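Local coordinates for protein Non-ribosomal peptide synthetase (Streptomyces halstedii, PDB 3WV5) that belongs to the AMP-binding enzyme family of the ANL clan and binds (2S,3S)-3-methyl-aspartic acid in this structure, at residues S223-V228 with C345-I350; P286-L291 with N314-L319; R310-S315 with A334-M339; Y340-C345 with T425-H430. All blocks are in the same frame, centred on the assembly; numbering follows the deposited sequence.

All four contacts meet around one large mixed sheet and border the bound (2S,3S)-3-methyl-aspartic acid. Contact 3 is buried and mostly backbone: two parallel strands joined by a hydrogen-bond ladder. Contact 2 lies where that ladder runs out. It shares Asn314 and Ser315 with contact 3, is only partly buried, and relies on loop packing. Contact 1 is also buried but has no hydrogen bond between its segments. Ile225 of the helix backs a lysine and an arginine that bind the ligand. Contact 4 shares Cys345 with contact 1, is partly buried, and is the one made chiefly by polar side chains.

Contact 1: residues S223-V228 with C345-I350; sequences SSINAV and CKRISI. With 2AS ((2S,3S)-3-methyl-aspartic acid), chain C.
This contact belongs to the ligand pocket, where Ile225 of helix 215-229 backs Lys346 and Arg347. Ile225 crosses both long side chains at about a right angle. Its CD1 touches Lys346 CE at 3.7 Å, and its CG2 sits at the guanidinium edge, 3.5 Å from Arg347 NH1. Lys346 CE lies over one face of that guanidinium, offset toward its rim. One turn further along the helix, Val228 CG1 packs on Ile350 CG2 at 3.6 Å, the two side chains sliding past each other in opposite directions. Ile350 CD1 also reaches Ile225 CG2. Arg347 NE and NH2 and Lys346 NZ bond the ligand carboxylate of C, O and OXT. Arg347 bends at its third torsion (chi3 -65°), which turns NE to the ligand: NE donates to OXT at 2.8 Å, nearly straight at 171°. NH2 adds a weak bond to ligand O. Lys346 NZ donates to the same O at 3.0 Å and also bonds Asp246 O. Lys346 O accepts from the ligand N at 2.8 Å. Ile348 and Ser349 form a classic beta bulge opposite Tyr340 at the start of strand 349-350. The whole is a cationic carboxylate-binding site, its lysine and arginine backed by an apolar helix face.

Contact 2: residues P286-L291 with N314-L319; sequences PIVPSL and NSAAAL. With 2AS ((2S,3S)-3-methyl-aspartic acid), chain C.
Asn314 ends strand 311-314 and pairs with Ile287 in a parallel bridge. Its CA-H points almost straight at Ile287 O, while its CB rests on Ile287 CG1 at 3.7 Å. With CG anti to the backbone N (chi1 -177°), OD1 stands over the N-CD side of the Pro289 ring, 3.3 Å from CD. ND2 bonds Ala317 O at 2.9 Å; that oxygen lies in the amide plane, which helps to hold the amide's rotation, and the bond closes the loop on itself. Ser315 N makes a weak bond to Ile287 O. Ser315 OG donates to ligand OXT at 2.7 Å. Ala316 sets its CB against Val288 CG2 at 3.6 Å. Ala317 CB then meets Pro289 CG at 3.9 Å, and Ala318 O comes to 3.2 Å from the same CG, so the proline ring is bordered by loop carbonyls. Leu319 finishes the loop with CD1 on Pro289 CA at 3.8 Å and CD2 near Ile287 CD1. Helix 289-300 starts at Pro289, with Val288 at its N-cap position. Loops at the C-terminal ends of neighbouring parallel strands, with a ligand beside them, are typical of alpha/beta sheets.

Contact 3: residues R310-S315 with A334-M339; sequences RMFTNS and AQVVRM. With 2AS ((2S,3S)-3-methyl-aspartic acid), chain C.
Gln335 O is held by two groups of the facing strand. Phe312 N donates to it at 2.9 Å (170°), and the CA-H of Met311 approaches the same oxygen. The ladder continues with Val337 N to Phe312 O and Asn314 N to Val337 O, and is preceded by Gln335 N to Arg310 O. At the far end the Met339 N-H is shared between Asn314 O, in a weak bond, and water 2, at 3.1 Å from Met339 N. Water 2 also accepts from Asn314 ND2 at 2.8 Å, which also bonds Ala317 O. Met311 CG packs on Val337 CG2 at 3.8 Å, and Met339, bent at its last torsion (chi3 -62°), brings CE to Thr313 CB at 3.6 Å. This face is covered by Leu229 of helix 215-229. On the other face Phe312 CE2 meets Ala334 CB at 3.6 Å, and the ring also meets Phe331. Helix 321-330 connects the two parallel strands in a beta-alpha-beta unit. The chemistry implies a backbone ladder with largely apolar packing at Met311, Phe312, Val337 and Met339. Water lies at both ends, and the ladder's last bond is weak where Ser315 leaves the strand.

Contact 4: residues Y340-C345 with T425-H430; sequences YGQTEC and TGDYGH. With 2AS ((2S,3S)-3-methyl-aspartic acid), chain C.
Tyr340 and Asp427 approach from opposite directions, with the ring and carboxylate planes 50° apart. Tyr340 OH donates to Asp427 OD2 at 2.6 Å, and OD2 lies at the ring edge, near its plane. The carboxylate uses its anti lone pair, the one turned from the other oxygen. Gln342 comes in beside this pair and crosses Thr425 at about a right angle. Its chain is extended beyond CG (chi2 -172°), which carries the amide across to the backbone of the other segment. NE2 donates to Thr425 O at 3.1 Å, with an N-H...O angle of 163°. The acceptor is in the amide plane, and the donor is on a carbonyl lone pair, so both groups are well aligned. OE1 lies 3.6 Å from Thr425 CA. The methyl CG2 of Thr425 sits 3.8 Å from Tyr340 OH. Thr425 OG1 accepts from Asp427 N at 2.8 Å, an ST turn, consistent with a fixed place for Asp427 where the chain turns a corner at Gly426. The same OG1 is bonded to Ile390 O. Elsewhere on the loop, Gly341 O and Thr343 N each lie 3.5 Å from ligand OD2. Residues 340-345 begin the connection from strand 335-340 to strand 349-350. Strand 427-431 runs antiparallel between strands 388-393 and 437-439, and Phe439 of the latter meets the Tyr340 ring edge-to-face.

Contact 1: residues S223-V228 with C345-I350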
loop_
_atom_site.group_PDB
_atom_site.type_symbol
_atom_site.label_atom_id
_atom_site.label_comp_id
_atom_site.label_asym_id
_atom_site.label_seq_id
_atom_site.Cartn_x
_atom_site.Cartn_y
_atom_site.Cartn_z
ATOM N N SER A 223 8.762 -4.362 -5.865
ATOM C CA SER A 223 9.446 -5.435 -6.543
ATOM C C SER A 223 10.337 -6.196 -5.573
ATOM O O SER A 223 10.483 -7.401 -5.668
ATOM C CB SER A 223 10.281 -4.909 -7.758
ATOM O OG SER A 223 11.480 -4.286 -7.351
ATOM N N SER A 224 10.922 -5.460 -4.635
ATOM C CA SER A 224 11.813 -6.019 -3.648
ATOM C C SER A 224 11.049 -6.824 -2.607
ATOM O O SER A 224 11.469 -7.910 -2.252
ATOM C CB SER A 224 12.622 -4.911 -2.979
ATOM O OG SER A 224 13.346 -5.414 -1.870
ATOM N N ILE A 225 9.925 -6.307 -2.139
ATOM C CA ILE A 225 9.038 -7.091 -1.268
ATOM C C ILE A 225 8.658 -8.383 -1.952
ATOM O O ILE A 225 8.710 -9.481 -1.353
ATOM C CB ILE A 225 7.767 -6.306 -0.873
ATOM C CG1 ILE A 225 8.171 -5.197 0.073
ATOM C CG2 ILE A 225 6.731 -7.222 -0.204
ATOM C CD1 ILE A 225 7.171 -4.049 0.146
ATOM N N ASN A 226 8.235 -8.255 -3.205
ATOM C CA ASN A 226 7.784 -9.429 -3.927
ATOM C C ASN A 226 8.891 -10.412 -4.223
ATOM O O ASN A 226 8.643 -11.605 -4.245
ATOM C CB ASN A 226 7.060 -9.058 -5.195
ATOM C CG ASN A 226 6.274 -10.213 -5.729
ATOM O OD1 ASN A 226 5.443 -10.830 -5.001
ATOM N ND2 ASN A 226 6.592 -10.616 -6.969
ATOM N N ALA A 227 10.117 -9.948 -4.349
ATOM C CA ALA A 227 11.204 -10.895 -4.543
ATOM C C ALA A 227 11.307 -11.807 -3.316
ATOM O O ALA A 227 11.676 -12.943 -3.435
ATOM C CB ALA A 227 12.521 -10.187 -4.768
ATOM N N VAL A 228 10.946 -11.320 -2.138
ATOM C CA VAL A 228 10.973 -12.167 -0.964
ATOM C C VAL A 228 9.661 -12.986 -0.843
ATOM O O VAL A 228 9.712 -14.205 -0.545
ATOM C CB VAL A 228 11.258 -11.378 0.313
ATOM C CG1 VAL A 228 11.528 -12.306 1.490
ATOM C CG2 VAL A 228 12.453 -10.477 0.132
ATOM N N CYS A 345 10.269 4.363 4.324
ATOM C CA CYS A 345 10.878 3.599 3.228
ATOM C C CYS A 345 10.045 2.386 2.806
ATOM O O CYS A 345 10.584 1.408 2.278
ATOM C CB CYS A 345 12.260 3.113 3.622
ATOM S SG CYS A 345 12.311 2.045 5.063
ATOM N N LYS A 346 8.732 2.481 3.017
ATOM C CA LYS A 346 7.745 1.388 2.856
ATOM C C LYS A 346 7.985 0.223 3.823
ATOM O O LYS A 346 7.177 0.003 4.711
ATOM C CB LYS A 346 7.632 0.857 1.423
ATOM C CG LYS A 346 6.879 -0.485 1.319
ATOM C CD LYS A 346 5.482 -0.447 1.984
ATOM C CE LYS A 346 4.795 -1.806 1.913
ATOM N NZ LYS A 346 3.403 -1.725 2.414
ATOM N N ARG A 347 9.112 -0.470 3.664
ATOM C CA ARG A 347 9.398 -1.639 4.471
ATOM C C ARG A 347 10.877 -1.833 4.627
ATOM O O ARG A 347 11.664 -1.417 3.777
ATOM C CB ARG A 347 8.720 -2.870 3.869
ATOM C CG ARG A 347 8.861 -4.151 4.678
ATOM C CD ARG A 347 7.855 -5.234 4.248
ATOM N NE ARG A 347 6.520 -4.781 4.537
ATOM C CZ ARG A 347 5.434 -5.117 3.851
ATOM N NH1 ARG A 347 5.490 -6.014 2.849
ATOM N NH2 ARG A 347 4.260 -4.625 4.210
ATOM N N ILE A 348 11.257 -2.484 5.728
ATOM C CA ILE A 348 12.645 -2.552 6.113
ATOM C C ILE A 348 13.227 -3.966 6.082
ATOM O O ILE A 348 14.306 -4.183 5.496
ATOM C CB ILE A 348 12.823 -1.922 7.488
ATOM C CG1 ILE A 348 12.653 -0.413 7.364
ATOM C CG2 ILE A 348 14.201 -2.226 8.014
ATOM C CD1 ILE A 348 12.504 0.288 8.700
ATOM N N SER A 349 12.547 -4.899 6.695
ATOM C CA SER A 349 12.969 -6.275 6.730
ATOM C C SER A 349 11.766 -7.186 6.474
ATOM O O SER A 349 10.635 -6.884 6.868
ATOM C CB SER A 349 13.613 -6.611 8.089
ATOM O OG SER A 349 12.671 -6.497 9.165
ATOM N N ILE A 350 12.061 -8.334 5.877
ATOM C CA ILE A 350 11.178 -9.485 5.770
ATOM C C ILE A 350 11.947 -10.756 6.175
ATOM O O ILE A 350 13.101 -10.997 5.735
ATOM C CB ILE A 350 10.639 -9.646 4.340
ATOM C CG1 ILE A 350 9.776 -8.428 3.943
ATOM C CG2 ILE A 350 9.783 -10.888 4.243
ATOM C CD1 ILE A 350 9.424 -8.418 2.468
HETATM C C 2AS C . 5.320 -1.966 6.137
HETATM O O 2AS C . 4.668 -2.103 5.084
HETATM C CA 2AS C . 5.266 -0.695 6.967
HETATM N N 2AS C . 4.855 0.515 6.162
HETATM C CB 2AS C . 4.291 -0.894 8.114
HETATM C CG 2AS C . 4.148 0.363 8.994
HETATM O OD1 2AS C . 3.485 0.263 10.029
HETATM C C4 2AS C . 2.960 -1.252 7.506
HETATM O OD2 2AS C . 4.660 1.481 8.743
HETATM O OXT 2AS C . 5.987 -2.915 6.578
#

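Contact 2: residues P286-L291 with N314-L319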
loop_
_atom_site.group_PDB
_atom_site.type_symbol
_atom_site.label_atom_id
_atom_site.label_comp_id
_atom_site.label_asym_id
_atom_site.label_seq_id
_atom_site.Cartn_x
_atom_site.Cartn_y
_atom_site.Cartn_z
ATOM N N PRO A 286 -2.537 -10.117 3.981
ATOM C CA PRO A 286 -1.770 -9.288 4.909
ATOM C C PRO A 286 -2.493 -9.144 6.210
ATOM O O PRO A 286 -3.731 -9.011 6.231
ATOM C CB PRO A 286 -1.722 -7.906 4.231
ATOM C CG PRO A 286 -2.889 -7.914 3.305
ATOM C CD PRO A 286 -3.080 -9.345 2.878
ATOM N N ILE A 287 -1.728 -9.139 7.289
ATOM C CA ILE A 287 -2.283 -9.105 8.556
ATOM C C ILE A 287 -1.538 -8.117 9.390
ATOM O O ILE A 287 -0.354 -7.747 9.125
ATOM C CB ILE A 287 -2.258 -10.493 9.295
ATOM C CG1 ILE A 287 -0.862 -11.087 9.284
ATOM C CG2 ILE A 287 -3.261 -11.437 8.680
ATOM C CD1 ILE A 287 -0.736 -12.269 10.273
ATOM N N VAL A 288 -2.231 -7.786 10.453
ATOM C CA VAL A 288 -1.646 -7.091 11.610
ATOM C C VAL A 288 -2.010 -7.936 12.833
ATOM O O VAL A 288 -2.897 -8.767 12.745
ATOM C CB VAL A 288 -2.300 -5.647 11.490
ATOM C CG1 VAL A 288 -2.942 -5.225 12.734
ATOM C CG2 VAL A 288 -1.332 -4.617 10.911
ATOM N N PRO A 289 -1.318 -7.786 13.974
ATOM C CA PRO A 289 -1.624 -8.745 15.038
ATOM C C PRO A 289 -3.093 -8.791 15.510
ATOM O O PRO A 289 -3.608 -9.864 15.873
ATOM C CB PRO A 289 -0.732 -8.289 16.171
ATOM C CG PRO A 289 0.425 -7.684 15.455
ATOM C CD PRO A 289 -0.154 -6.952 14.320
ATOM N N SER A 290 -3.786 -7.657 15.476
ATOM C CA SER A 290 -5.142 -7.647 15.972
ATOM C C SER A 290 -6.088 -8.351 14.979
ATOM O O SER A 290 -7.053 -9.007 15.378
ATOM C CB SER A 290 -5.580 -6.223 16.251
ATOM O OG SER A 290 -5.626 -5.536 15.011
ATOM N N LEU A 291 -5.810 -8.212 13.695
ATOM C CA LEU A 291 -6.583 -8.875 12.673
ATOM C C LEU A 291 -6.312 -10.382 12.721
ATOM O O LEU A 291 -7.204 -11.177 12.527
ATOM C CB LEU A 291 -6.221 -8.315 11.300
ATOM C CG LEU A 291 -6.946 -8.979 10.137
ATOM C CD1 LEU A 291 -8.484 -8.991 10.338
ATOM C CD2 LEU A 291 -6.593 -8.329 8.814
ATOM N N ASN A 314 2.711 -10.331 8.120
ATOM C CA ASN A 314 2.477 -9.438 9.221
ATOM C C ASN A 314 3.503 -8.302 9.255
ATOM O O ASN A 314 4.721 -8.527 9.069
ATOM C CB ASN A 314 2.483 -10.183 10.550
ATOM C CG ASN A 314 2.166 -9.267 11.713
ATOM O OD1 ASN A 314 0.999 -9.014 12.039
ATOM N ND2 ASN A 314 3.220 -8.717 12.322
ATOM N N SER A 315 2.983 -7.066 9.420
ATOM C CA SER A 315 3.834 -5.948 9.749
ATOM C C SER A 315 3.083 -5.037 10.701
ATOM O O SER A 315 2.051 -5.402 11.198
ATOM C CB SER A 315 4.250 -5.157 8.496
ATOM O OG SER A 315 5.468 -4.484 8.727
ATOM N N ALA A 316 3.660 -3.861 10.935
ATOM C CA ALA A 316 3.041 -2.806 11.716
ATOM C C ALA A 316 3.254 -3.014 13.202
ATOM O O ALA A 316 3.450 -2.028 13.879
ATOM C CB ALA A 316 1.580 -2.643 11.414
ATOM N N ALA A 317 3.230 -4.256 13.704
ATOM C CA ALA A 317 3.421 -4.509 15.122
ATOM C C ALA A 317 3.836 -5.914 15.326
ATOM O O ALA A 317 3.686 -6.754 14.457
ATOM C CB ALA A 317 2.135 -4.212 15.937
ATOM N N ALA A 318 4.375 -6.173 16.502
ATOM C CA ALA A 318 4.983 -7.419 16.822
ATOM C C ALA A 318 3.918 -8.535 16.877
ATOM O O ALA A 318 2.876 -8.362 17.473
ATOM C CB ALA A 318 5.758 -7.276 18.147
ATOM N N LEU A 319 4.145 -9.650 16.191
ATOM C CA LEU A 319 3.133 -10.737 16.167
ATOM C C LEU A 319 3.468 -11.748 17.270
ATOM O O LEU A 319 4.509 -12.390 17.202
ATOM C CB LEU A 319 3.110 -11.394 14.774
ATOM C CG LEU A 319 1.972 -12.380 14.512
ATOM C CD1 LEU A 319 0.565 -11.775 14.538
ATOM C CD2 LEU A 319 2.191 -13.058 13.182
HETATM C C 2AS C . 5.320 -1.966 6.137
HETATM O O 2AS C . 4.668 -2.103 5.084
HETATM C CA 2AS C . 5.266 -0.695 6.967
HETATM N N 2AS C . 4.855 0.515 6.162
HETATM C CB 2AS C . 4.291 -0.894 8.114
HETATM C CG 2AS C . 4.148 0.363 8.994
HETATM O OD1 2AS C . 3.485 0.263 10.029
HETATM C C4 2AS C . 2.960 -1.252 7.506
HETATM O OD2 2AS C . 4.660 1.481 8.743
HETATM O OXT 2AS C . 5.987 -2.915 6.578
#

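Contact 3: residues R310-S315 with A334-M339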
loop_
_atom_site.group_PDB
_atom_site.type_symbol
_atom_site.label_atom_id
_atom_site.label_comp_id
_atom_site.label_asym_id
_atom_site.label_seq_id
_atom_site.Cartn_x
_atom_site.Cartn_y
_atom_site.Cartn_z
ATOM N N ARG A 310 -2.306 -19.650 1.770
ATOM C CA ARG A 310 -0.929 -20.083 1.786
ATOM C C ARG A 310 0.053 -19.159 2.491
ATOM O O ARG A 310 1.246 -19.541 2.710
ATOM C CB ARG A 310 -0.450 -20.356 0.341
ATOM C CG ARG A 310 0.043 -19.121 -0.473
ATOM C CD ARG A 310 0.316 -19.553 -1.922
ATOM N NE ARG A 310 0.826 -18.498 -2.782
ATOM C CZ ARG A 310 2.093 -18.084 -2.820
ATOM N NH1 ARG A 310 2.984 -18.612 -1.982
ATOM N NH2 ARG A 310 2.471 -17.108 -3.635
ATOM N N MET A 311 -0.362 -17.928 2.798
ATOM C CA MET A 311 0.552 -16.986 3.434
ATOM C C MET A 311 -0.146 -15.868 4.145
ATOM O O MET A 311 -1.140 -15.288 3.642
ATOM C CB MET A 311 1.568 -16.415 2.437
ATOM C CG MET A 311 2.737 -15.764 3.102
ATOM S SD MET A 311 3.940 -15.054 1.997
ATOM C CE MET A 311 4.532 -16.523 1.126
ATOM N N PHE A 312 0.324 -15.610 5.356
ATOM C CA PHE A 312 -0.041 -14.435 6.093
ATOM C C PHE A 312 1.245 -13.588 6.208
ATOM O O PHE A 312 2.304 -14.145 6.551
ATOM C CB PHE A 312 -0.544 -14.806 7.495
ATOM C CG PHE A 312 -1.773 -15.649 7.503
ATOM C CD1 PHE A 312 -3.012 -15.078 7.412
ATOM C CD2 PHE A 312 -1.682 -17.037 7.604
ATOM C CE1 PHE A 312 -4.157 -15.851 7.425
ATOM C CE2 PHE A 312 -2.811 -17.844 7.600
ATOM C CZ PHE A 312 -4.053 -17.248 7.531
ATOM N N THR A 313 1.153 -12.284 5.964
ATOM C CA THR A 313 2.316 -11.416 6.034
ATOM C C THR A 313 1.986 -10.306 7.001
ATOM O O THR A 313 1.103 -9.485 6.731
ATOM C CB THR A 313 2.674 -10.791 4.656
ATOM O OG1 THR A 313 1.559 -10.012 4.162
ATOM C CG2 THR A 313 2.933 -11.920 3.680
ATOM N N ASN A 314 2.711 -10.331 8.120
ATOM C CA ASN A 314 2.477 -9.438 9.221
ATOM C C ASN A 314 3.503 -8.302 9.255
ATOM O O ASN A 314 4.721 -8.527 9.069
ATOM C CB ASN A 314 2.483 -10.183 10.550
ATOM C CG ASN A 314 2.166 -9.267 11.713
ATOM O OD1 ASN A 314 0.999 -9.014 12.039
ATOM N ND2 ASN A 314 3.220 -8.717 12.322
ATOM N N SER A 315 2.983 -7.066 9.420
ATOM C CA SER A 315 3.834 -5.948 9.749
ATOM C C SER A 315 3.083 -5.037 10.701
ATOM O O SER A 315 2.051 -5.402 11.198
ATOM C CB SER A 315 4.250 -5.157 8.496
ATOM O OG SER A 315 5.468 -4.484 8.727
ATOM N N ALA A 334 -0.290 -22.744 5.533
ATOM C CA ALA A 334 0.076 -21.357 5.281
ATOM C C ALA A 334 1.337 -21.018 5.999
ATOM O O ALA A 334 1.559 -21.489 7.098
ATOM C CB ALA A 334 -1.072 -20.384 5.679
ATOM N N GLN A 335 2.190 -20.218 5.371
ATOM C CA GLN A 335 3.333 -19.659 6.049
ATOM C C GLN A 335 2.969 -18.347 6.761
ATOM O O GLN A 335 2.184 -17.582 6.257
ATOM C CB GLN A 335 4.456 -19.458 5.054
ATOM C CG GLN A 335 4.843 -20.723 4.312
ATOM C CD GLN A 335 5.846 -20.486 3.209
ATOM O OE1 GLN A 335 5.535 -19.880 2.208
ATOM N NE2 GLN A 335 7.025 -21.059 3.351
ATOM N N VAL A 336 3.560 -18.096 7.935
ATOM C CA VAL A 336 3.316 -16.905 8.704
ATOM C C VAL A 336 4.625 -16.130 8.711
ATOM O O VAL A 336 5.611 -16.594 9.220
ATOM C CB VAL A 336 2.941 -17.208 10.136
ATOM C CG1 VAL A 336 2.777 -15.905 10.908
ATOM C CG2 VAL A 336 1.693 -18.065 10.182
ATOM N N VAL A 337 4.618 -14.982 8.040
ATOM C CA VAL A 337 5.841 -14.301 7.647
ATOM C C VAL A 337 5.898 -12.984 8.438
ATOM O O VAL A 337 5.000 -12.151 8.378
ATOM C CB VAL A 337 5.799 -14.033 6.133
ATOM C CG1 VAL A 337 6.974 -13.218 5.686
ATOM C CG2 VAL A 337 5.785 -15.333 5.413
ATOM N N ARG A 338 6.959 -12.809 9.181
ATOM C CA ARG A 338 7.179 -11.619 9.934
ATOM C C ARG A 338 7.910 -10.567 9.074
ATOM O O ARG A 338 8.873 -10.903 8.323
ATOM C CB ARG A 338 8.027 -12.031 11.128
ATOM C CG ARG A 338 7.261 -12.884 12.144
ATOM C CD ARG A 338 7.956 -14.222 12.489
ATOM N NE ARG A 338 9.308 -14.074 12.896
ATOM C CZ ARG A 338 10.309 -14.975 12.804
ATOM N NH1 ARG A 338 10.194 -16.169 12.282
ATOM N NH2 ARG A 338 11.456 -14.626 13.321
ATOM N N MET A 339 7.460 -9.316 9.199
ATOM C CA MET A 339 8.030 -8.189 8.533
ATOM C C MET A 339 8.058 -7.026 9.482
ATOM O O MET A 339 7.432 -7.077 10.541
ATOM C CB MET A 339 7.211 -7.800 7.299
ATOM C CG MET A 339 6.766 -9.025 6.523
ATOM S SD MET A 339 5.984 -8.778 4.936
ATOM C CE MET A 339 4.505 -7.830 5.452
HETATM C C 2AS C . 5.320 -1.966 6.137
HETATM O O 2AS C . 4.668 -2.103 5.084
HETATM C CA 2AS C . 5.266 -0.695 6.967
HETATM N N 2AS C . 4.855 0.515 6.162
HETATM C CB 2AS C . 4.291 -0.894 8.114
HETATM C CG 2AS C . 4.148 0.363 8.994
HETATM O OD1 2AS C . 3.485 0.263 10.029
HETATM C C4 2AS C . 2.960 -1.252 7.506
HETATM O OD2 2AS C . 4.660 1.481 8.743
HETATM O OXT 2AS C . 5.987 -2.915 6.578
HETATM O O HOH W 1 2.873 -19.969 0.979
HETATM O O HOH W 2 5.977 -8.931 11.895
#

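Contact 4: residues Y340-C345 with T425-H430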
loop_
_atom_site.group_PDB
_atom_site.type_symbol
_atom_site.label_atom_id
_atom_site.label_comp_id
_atom_site.label_asym_id
_atom_site.label_seq_id
_atom_site.Cartn_x
_atom_site.Cartn_y
_atom_site.Cartn_z
ATOM N N TYR A 340 8.806 -6.004 9.110
ATOM C CA TYR A 340 8.903 -4.769 9.873
ATOM C C TYR A 340 9.154 -3.663 8.860
ATOM O O TYR A 340 9.916 -3.830 7.908
ATOM C CB TYR A 340 10.063 -4.865 10.896
ATOM C CG TYR A 340 10.721 -3.563 11.273
ATOM C CD1 TYR A 340 10.013 -2.580 11.936
ATOM C CD2 TYR A 340 12.088 -3.347 11.025
ATOM C CE1 TYR A 340 10.630 -1.392 12.327
ATOM C CE2 TYR A 340 12.723 -2.166 11.401
ATOM C CZ TYR A 340 11.983 -1.192 12.063
ATOM O OH TYR A 340 12.591 -0.008 12.418
ATOM N N GLY A 341 8.520 -2.517 9.065
ATOM C CA GLY A 341 8.731 -1.372 8.207
ATOM C C GLY A 341 8.292 -0.049 8.801
ATOM O O GLY A 341 7.669 0.017 9.870
ATOM N N GLN A 342 8.639 1.001 8.068
ATOM C CA GLN A 342 8.100 2.339 8.267
ATOM C C GLN A 342 7.700 2.876 6.950
ATOM O O GLN A 342 8.378 2.634 5.958
ATOM C CB GLN A 342 9.175 3.282 8.844
ATOM C CG GLN A 342 9.605 2.896 10.210
ATOM C CD GLN A 342 10.490 3.934 10.805
ATOM O OE1 GLN A 342 11.129 4.719 10.103
ATOM N NE2 GLN A 342 10.542 3.956 12.113
ATOM N N THR A 343 6.690 3.745 6.954
ATOM C CA THR A 343 6.198 4.336 5.728
ATOM C C THR A 343 7.341 5.096 5.035
ATOM O O THR A 343 7.463 5.089 3.816
ATOM C CB THR A 343 4.978 5.230 6.018
ATOM O OG1 THR A 343 3.921 4.431 6.539
ATOM C CG2 THR A 343 4.495 5.887 4.725
ATOM N N GLU A 344 8.201 5.719 5.828
ATOM C CA GLU A 344 9.416 6.429 5.350
ATOM C C GLU A 344 10.237 5.711 4.297
ATOM O O GLU A 344 10.878 6.370 3.469
ATOM C CB GLU A 344 10.316 6.714 6.539
ATOM C CG GLU A 344 9.894 7.890 7.379
ATOM C CD GLU A 344 8.711 7.634 8.314
ATOM O OE1 GLU A 344 8.107 6.527 8.342
ATOM O OE2 GLU A 344 8.355 8.577 9.017
ATOM N N CYS A 345 10.269 4.363 4.324
ATOM C CA CYS A 345 10.878 3.599 3.228
ATOM C C CYS A 345 10.045 2.386 2.806
ATOM O O CYS A 345 10.584 1.408 2.278
ATOM C CB CYS A 345 12.260 3.113 3.622
ATOM S SG CYS A 345 12.311 2.045 5.063
ATOM N N THR A 425 15.484 5.416 11.754
ATOM C CA THR A 425 14.164 4.984 12.098
ATOM C C THR A 425 13.761 5.481 13.455
ATOM O O THR A 425 12.589 5.519 13.765
ATOM C CB THR A 425 14.078 3.443 12.158
ATOM O OG1 THR A 425 14.919 2.934 13.207
ATOM C CG2 THR A 425 14.454 2.810 10.783
ATOM N N GLY A 426 14.742 5.777 14.297
ATOM C CA GLY A 426 14.479 6.024 15.701
ATOM C C GLY A 426 14.041 4.780 16.418
ATOM O O GLY A 426 13.573 4.906 17.527
ATOM N N ASP A 427 14.155 3.589 15.797
ATOM C CA ASP A 427 14.033 2.320 16.522
ATOM C C ASP A 427 15.422 1.784 16.823
ATOM O O ASP A 427 16.359 2.084 16.094
ATOM C CB ASP A 427 13.291 1.250 15.701
ATOM C CG ASP A 427 11.877 1.645 15.397
ATOM O OD1 ASP A 427 11.290 2.302 16.262
ATOM O OD2 ASP A 427 11.348 1.303 14.310
ATOM N N TYR A 428 15.548 0.981 17.875
ATOM C CA TYR A 428 16.848 0.497 18.296
ATOM C C TYR A 428 16.882 -1.026 18.245
ATOM O O TYR A 428 15.922 -1.711 18.590
ATOM C CB TYR A 428 17.202 1.035 19.710
ATOM C CG TYR A 428 17.591 2.502 19.663
ATOM C CD1 TYR A 428 18.920 2.877 19.611
ATOM C CD2 TYR A 428 16.624 3.493 19.606
ATOM C CE1 TYR A 428 19.282 4.204 19.521
ATOM C CE2 TYR A 428 16.957 4.822 19.500
ATOM C CZ TYR A 428 18.296 5.164 19.449
ATOM O OH TYR A 428 18.648 6.479 19.390
ATOM N N GLY A 429 18.016 -1.548 17.824
ATOM C CA GLY A 429 18.273 -2.988 17.978
ATOM C C GLY A 429 19.618 -3.387 17.391
ATOM O O GLY A 429 20.519 -2.558 17.268
ATOM N N HIS A 430 19.725 -4.640 16.982
ATOM C CA HIS A 430 20.991 -5.142 16.433
ATOM C C HIS A 430 20.823 -6.159 15.308
ATOM O O HIS A 430 19.752 -6.755 15.133
ATOM C CB HIS A 430 21.840 -5.776 17.558
ATOM C CG HIS A 430 21.208 -6.996 18.137
ATOM N ND1 HIS A 430 20.165 -6.923 19.027
ATOM C CD2 HIS A 430 21.409 -8.315 17.886
ATOM C CE1 HIS A 430 19.796 -8.152 19.359
ATOM N NE2 HIS A 430 20.527 -9.017 18.672
HETATM C C 2AS C . 5.320 -1.966 6.137
HETATM O O 2AS C . 4.668 -2.103 5.084
HETATM C CA 2AS C . 5.266 -0.695 6.967
HETATM N N 2AS C . 4.855 0.515 6.162
HETATM C CB 2AS C . 4.291 -0.894 8.114
HETATM C CG 2AS C . 4.148 0.363 8.994
HETATM O OD1 2AS C . 3.485 0.263 10.029
HETATM C C4 2AS C . 2.960 -1.252 7.506
HETATM O OD2 2AS C . 4.660 1.481 8.743
HETATM O OXT 2AS C . 5.987 -2.915 6.578
#